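PDB 2ZUX: rhamnogalacturonan endolyase YesW from Bacillus subtilis, which degrades type I rhamnogalacturonan of plant cell walls by endotype eliminative cleavage of rhamnosyl-galacturonic acid bonds, requiring calcium or manganese. Local coordinates for residues G120-D123 / Y128-I131; I153-L158 / K162-N167. All blocks are in the same frame, centred on the assembly; numbering follows the deposited sequence.

In the fold
Successive hairpins build one antiparallel sheet of the beta-propeller, and the two contacts are alternate steps along it, separated by the pairing of strands 129-136 and 152-156. Following the chain from the N terminus, strand 109-120 leads into contact 1, where 120-123 meets 128-131 and a short calcium-binding loop is closed as strand 129-136 begins. That strand then pairs with strand 152-156, whose far edge is taken up by strand 162-167 in contact 2, closing a second, tight turn. The contacts follow in series, neither enclosing nor crossing the other, with centres about 10 Å apart. They are joined through the backbone bond between Leu130 and Tyr156, and by Lys157, which reaches from contact 2 to the carboxylates around the calcium ion.

Contact 1 of 2, residues G120-D123 / Y128-I131; sequences GDVD and YELI. With CA (calcium ion), chain H.
An EF-hand-like DxDxDG calcium loop, here set between two propeller strands instead of two helices, joins Gly120-Asp123 to Tyr128-Ile131. Gly120 and Glu129 form an antiparallel hydrogen-bonded pair at its mouth, with Glu129 N 2.8 Å from Gly120 O. Across the loop, Asp121 OD1 and Asp123 OD1 each give the calcium ion one oxygen, at 2.4 and 2.3 Å, whereas Glu129 is bidentate, its OE2 lying 2.5 Å from the metal. A water, Asp125 and the backbone oxygen of Gln127 complete the site. The Glu129 chain is bent by its turn about CB-CG (chi2 63°), which brings its carboxylate back to the ion; binding through both oxygens holds that group's orientation, its plane 84° from the carboxylate of Asp123. Glu129 OE1 has a second partner, from the other segment: Val122 N meets it nearly along its C-O axis at 2.8 Å. The second oxygens of Asp121 and Asp123 are held too, the former by Gly126 N, the latter in a salt bridge with Lys157 NZ. Beside the metal site, Val122 and Ile131 both meet strand 162-167, and Val122 CG1 lies 4.4 Å from Ile131 CD1.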
# COMPACT_ATOMS: atom_id res chain seq x y z
N GLY A 120 4.38 -6.76 7.15
CA GLY A 120 5.25 -6.31 8.23
C GLY A 120 6.08 -7.49 8.64
O GLY A 120 5.68 -8.64 8.41
N ASP A 121 7.25 -7.22 9.20
CA ASP A 121 8.10 -8.26 9.74
C ASP A 121 7.78 -8.36 11.22
O ASP A 121 8.26 -7.55 12.01
CB ASP A 121 9.56 -7.91 9.50
CG ASP A 121 10.51 -8.96 10.03
OD1 ASP A 121 10.08 -10.10 10.31
OD2 ASP A 121 11.71 -8.63 10.15
N VAL A 122 6.94 -9.32 11.58
CA VAL A 122 6.42 -9.39 12.95
C VAL A 122 7.39 -10.03 13.94
O VAL A 122 7.24 -9.85 15.16
CB VAL A 122 5.05 -10.07 13.04
CG1 VAL A 122 4.05 -9.39 12.08
CG2 VAL A 122 5.15 -11.57 12.76
N ASP A 123 8.37 -10.77 13.43
CA ASP A 123 9.32 -11.47 14.30
C ASP A 123 10.76 -10.98 14.16
O ASP A 123 11.65 -11.44 14.88
CB ASP A 123 9.22 -13.00 14.15
CG ASP A 123 9.38 -13.49 12.72
OD1 ASP A 123 9.47 -12.67 11.78
OD2 ASP A 123 9.40 -14.72 12.53
N TYR A 128 9.25 -10.48 5.33
CA TYR A 128 7.89 -10.02 5.60
C TYR A 128 6.90 -11.15 5.83
O TYR A 128 6.97 -12.20 5.18
CB TYR A 128 7.37 -9.17 4.44
CG TYR A 128 8.05 -7.83 4.33
CD1 TYR A 128 7.92 -6.87 5.34
CD2 TYR A 128 8.82 -7.51 3.22
CE1 TYR A 128 8.54 -5.65 5.25
CE2 TYR A 128 9.45 -6.29 3.12
CZ TYR A 128 9.31 -5.36 4.13
OH TYR A 128 9.93 -4.14 4.04
N GLU A 129 5.99 -10.90 6.77
CA GLU A 129 4.76 -11.66 6.93
C GLU A 129 3.65 -10.93 6.17
O GLU A 129 3.72 -9.71 5.97
CB GLU A 129 4.38 -11.77 8.40
CG GLU A 129 5.12 -12.82 9.21
CD GLU A 129 6.62 -12.57 9.31
OE1 GLU A 129 7.03 -11.53 9.86
OE2 GLU A 129 7.39 -13.45 8.86
N LEU A 130 2.63 -11.68 5.77
CA LEU A 130 1.43 -11.11 5.16
C LEU A 130 0.33 -10.97 6.19
O LEU A 130 0.02 -11.92 6.91
CB LEU A 130 0.97 -12.01 4.02
CG LEU A 130 1.77 -11.87 2.73
CD1 LEU A 130 1.66 -13.12 1.86
CD2 LEU A 130 1.35 -10.61 1.96
N ILE A 131 -0.25 -9.77 6.26
CA ILE A 131 -1.40 -9.50 7.12
C ILE A 131 -2.59 -9.37 6.17
O ILE A 131 -2.64 -8.44 5.35
CB ILE A 131 -1.21 -8.21 7.96
CG1 ILE A 131 0.12 -8.25 8.76
CG2 ILE A 131 -2.41 -7.97 8.89
CD1 ILE A 131 0.28 -9.42 9.72
CA CA H . 9.45 -12.26 9.51
O HOH W 1 9.95 -14.43 8.66

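Contact 2 of 2, residues I153-L158 / K162-N167; sequences IDAYKL and KLWRIN
Asp154 and Arg165 join the two strands of this propeller beta hairpin by a side-on salt bridge, NE bonding to OD1 at 2.8 Å and NH2 to OD2 at 2.9 Å. Both carboxylate oxygens use their syn lone pairs, and the two flat groups lie only 13° from coplanar. A leucine in place of Arg165 would probably leave the buried Asp154 carboxylate without its charged mate and freer to turn. On the other face of the hairpin, the methyl of Ala155 makes a CH-pi contact over the five-membered ring of Trp164, 3.7 Å from its centroid. Trp164 has CG between its backbone N and carbonyl carbon (chi1 47°), which lays the indole across the neighbouring strand, where CZ3 meets Ile153 CG2 at 4.0 Å. A beta bulge underlies this: Ala155 faces two residues, its N bonding to Trp164 O and its O accepting from Leu163 N. In the next shell, Trp134 NE1 bonds to Asp154 OD2, Gly236 O takes the indole NE1, and Asp97 engages Arg165, Lys162 and Tyr156. Between these last two, Lys162 CB lies 3.6 Å from Tyr156 CE1.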
# COMPACT_ATOMS: atom_id res chain seq x y z
N ILE A 153 -8.95 -10.68 10.36
CA ILE A 153 -7.60 -10.29 9.95
C ILE A 153 -6.67 -11.40 10.41
O ILE A 153 -6.65 -11.74 11.60
CB ILE A 153 -7.13 -8.97 10.65
CG1 ILE A 153 -8.16 -7.84 10.53
CG2 ILE A 153 -5.72 -8.59 10.16
CD1 ILE A 153 -8.40 -7.34 9.14
N ASP A 154 -5.91 -11.95 9.46
CA ASP A 154 -4.95 -13.02 9.76
C ASP A 154 -3.52 -12.57 9.53
O ASP A 154 -3.27 -11.67 8.72
CB ASP A 154 -5.16 -14.22 8.84
CG ASP A 154 -6.44 -14.99 9.10
OD1 ASP A 154 -7.22 -14.65 10.01
OD2 ASP A 154 -6.66 -15.97 8.37
N ALA A 155 -2.57 -13.24 10.18
CA ALA A 155 -1.16 -13.11 9.84
C ALA A 155 -0.63 -14.45 9.37
O ALA A 155 -0.83 -15.47 10.05
CB ALA A 155 -0.35 -12.62 11.01
N TYR A 156 0.07 -14.44 8.23
CA TYR A 156 0.73 -15.64 7.70
C TYR A 156 2.21 -15.39 7.47
O TYR A 156 2.61 -14.34 6.96
CB TYR A 156 0.12 -16.05 6.36
CG TYR A 156 -1.30 -16.52 6.47
CD1 TYR A 156 -1.59 -17.86 6.71
CD2 TYR A 156 -2.36 -15.62 6.35
CE1 TYR A 156 -2.90 -18.29 6.85
CE2 TYR A 156 -3.67 -16.04 6.49
CZ TYR A 156 -3.93 -17.38 6.72
OH TYR A 156 -5.23 -17.80 6.86
N LYS A 157 3.03 -16.38 7.83
CA LYS A 157 4.39 -16.44 7.33
C LYS A 157 4.35 -16.92 5.89
O LYS A 157 3.38 -17.57 5.48
CB LYS A 157 5.24 -17.38 8.18
CG LYS A 157 5.51 -16.84 9.56
CD LYS A 157 6.42 -17.78 10.35
CE LYS A 157 7.17 -17.01 11.42
NZ LYS A 157 8.16 -16.06 10.82
N LEU A 158 5.40 -16.63 5.13
CA LEU A 158 5.43 -17.05 3.73
C LEU A 158 5.43 -18.57 3.58
O LEU A 158 5.01 -19.09 2.54
CB LEU A 158 6.61 -16.41 2.98
CG LEU A 158 6.67 -14.88 3.01
CD1 LEU A 158 7.75 -14.40 2.04
CD2 LEU A 158 5.32 -14.23 2.68
N LYS A 162 0.04 -20.02 9.84
CA LYS A 162 -0.93 -19.03 10.31
C LYS A 162 -0.58 -18.65 11.75
O LYS A 162 -0.66 -19.47 12.66
CB LYS A 162 -2.35 -19.58 10.21
CG LYS A 162 -3.42 -18.60 10.66
CD LYS A 162 -4.76 -19.30 10.71
CE LYS A 162 -5.71 -18.59 11.65
NZ LYS A 162 -6.90 -19.44 11.92
N LEU A 163 -0.20 -17.39 11.95
CA LEU A 163 0.22 -16.94 13.27
C LEU A 163 -0.95 -16.63 14.19
O LEU A 163 -0.87 -16.91 15.39
CB LEU A 163 1.16 -15.74 13.17
CG LEU A 163 2.44 -15.98 12.36
CD1 LEU A 163 3.26 -14.72 12.31
CD2 LEU A 163 3.26 -17.13 12.95
N TRP A 164 -2.01 -16.05 13.63
CA TRP A 164 -3.19 -15.68 14.39
C TRP A 164 -4.31 -15.18 13.50
O TRP A 164 -4.10 -14.91 12.32
CB TRP A 164 -2.86 -14.58 15.42
CG TRP A 164 -2.05 -13.42 14.91
CD1 TRP A 164 -0.70 -13.23 15.05
CD2 TRP A 164 -2.53 -12.26 14.21
NE1 TRP A 164 -0.31 -12.04 14.49
CE2 TRP A 164 -1.41 -11.42 13.97
CE3 TRP A 164 -3.79 -11.84 13.76
CZ2 TRP A 164 -1.52 -10.20 13.29
CZ3 TRP A 164 -3.90 -10.63 13.08
CH2 TRP A 164 -2.76 -9.82 12.87
N ARG A 165 -5.48 -15.09 14.11
CA ARG A 165 -6.65 -14.44 13.54
C ARG A 165 -7.25 -13.51 14.58
O ARG A 165 -7.45 -13.90 15.73
CB ARG A 165 -7.70 -15.47 13.11
CG ARG A 165 -9.08 -14.88 12.75
CD ARG A 165 -9.97 -15.89 12.03
NE ARG A 165 -9.29 -16.34 10.81
CZ ARG A 165 -9.54 -17.47 10.17
NH1 ARG A 165 -10.50 -18.30 10.58
NH2 ARG A 165 -8.83 -17.77 9.09
N ILE A 166 -7.53 -12.28 14.15
CA ILE A 166 -8.32 -11.32 14.92
C ILE A 166 -9.71 -11.27 14.30
O ILE A 166 -9.84 -11.17 13.07
CB ILE A 166 -7.66 -9.92 14.88
CG1 ILE A 166 -6.35 -9.93 15.66
CG2 ILE A 166 -8.62 -8.82 15.41
CD1 ILE A 166 -5.53 -8.66 15.51
N ASN A 167 -10.73 -11.35 15.13
CA ASN A 167 -12.10 -11.21 14.67
C ASN A 167 -12.63 -9.87 15.17
O ASN A 167 -12.81 -9.68 16.37
CB ASN A 167 -12.97 -12.36 15.19
CG ASN A 167 -14.40 -12.28 14.67
OD1 ASN A 167 -14.89 -11.20 14.35
ND2 ASN A 167 -15.06 -13.43 14.55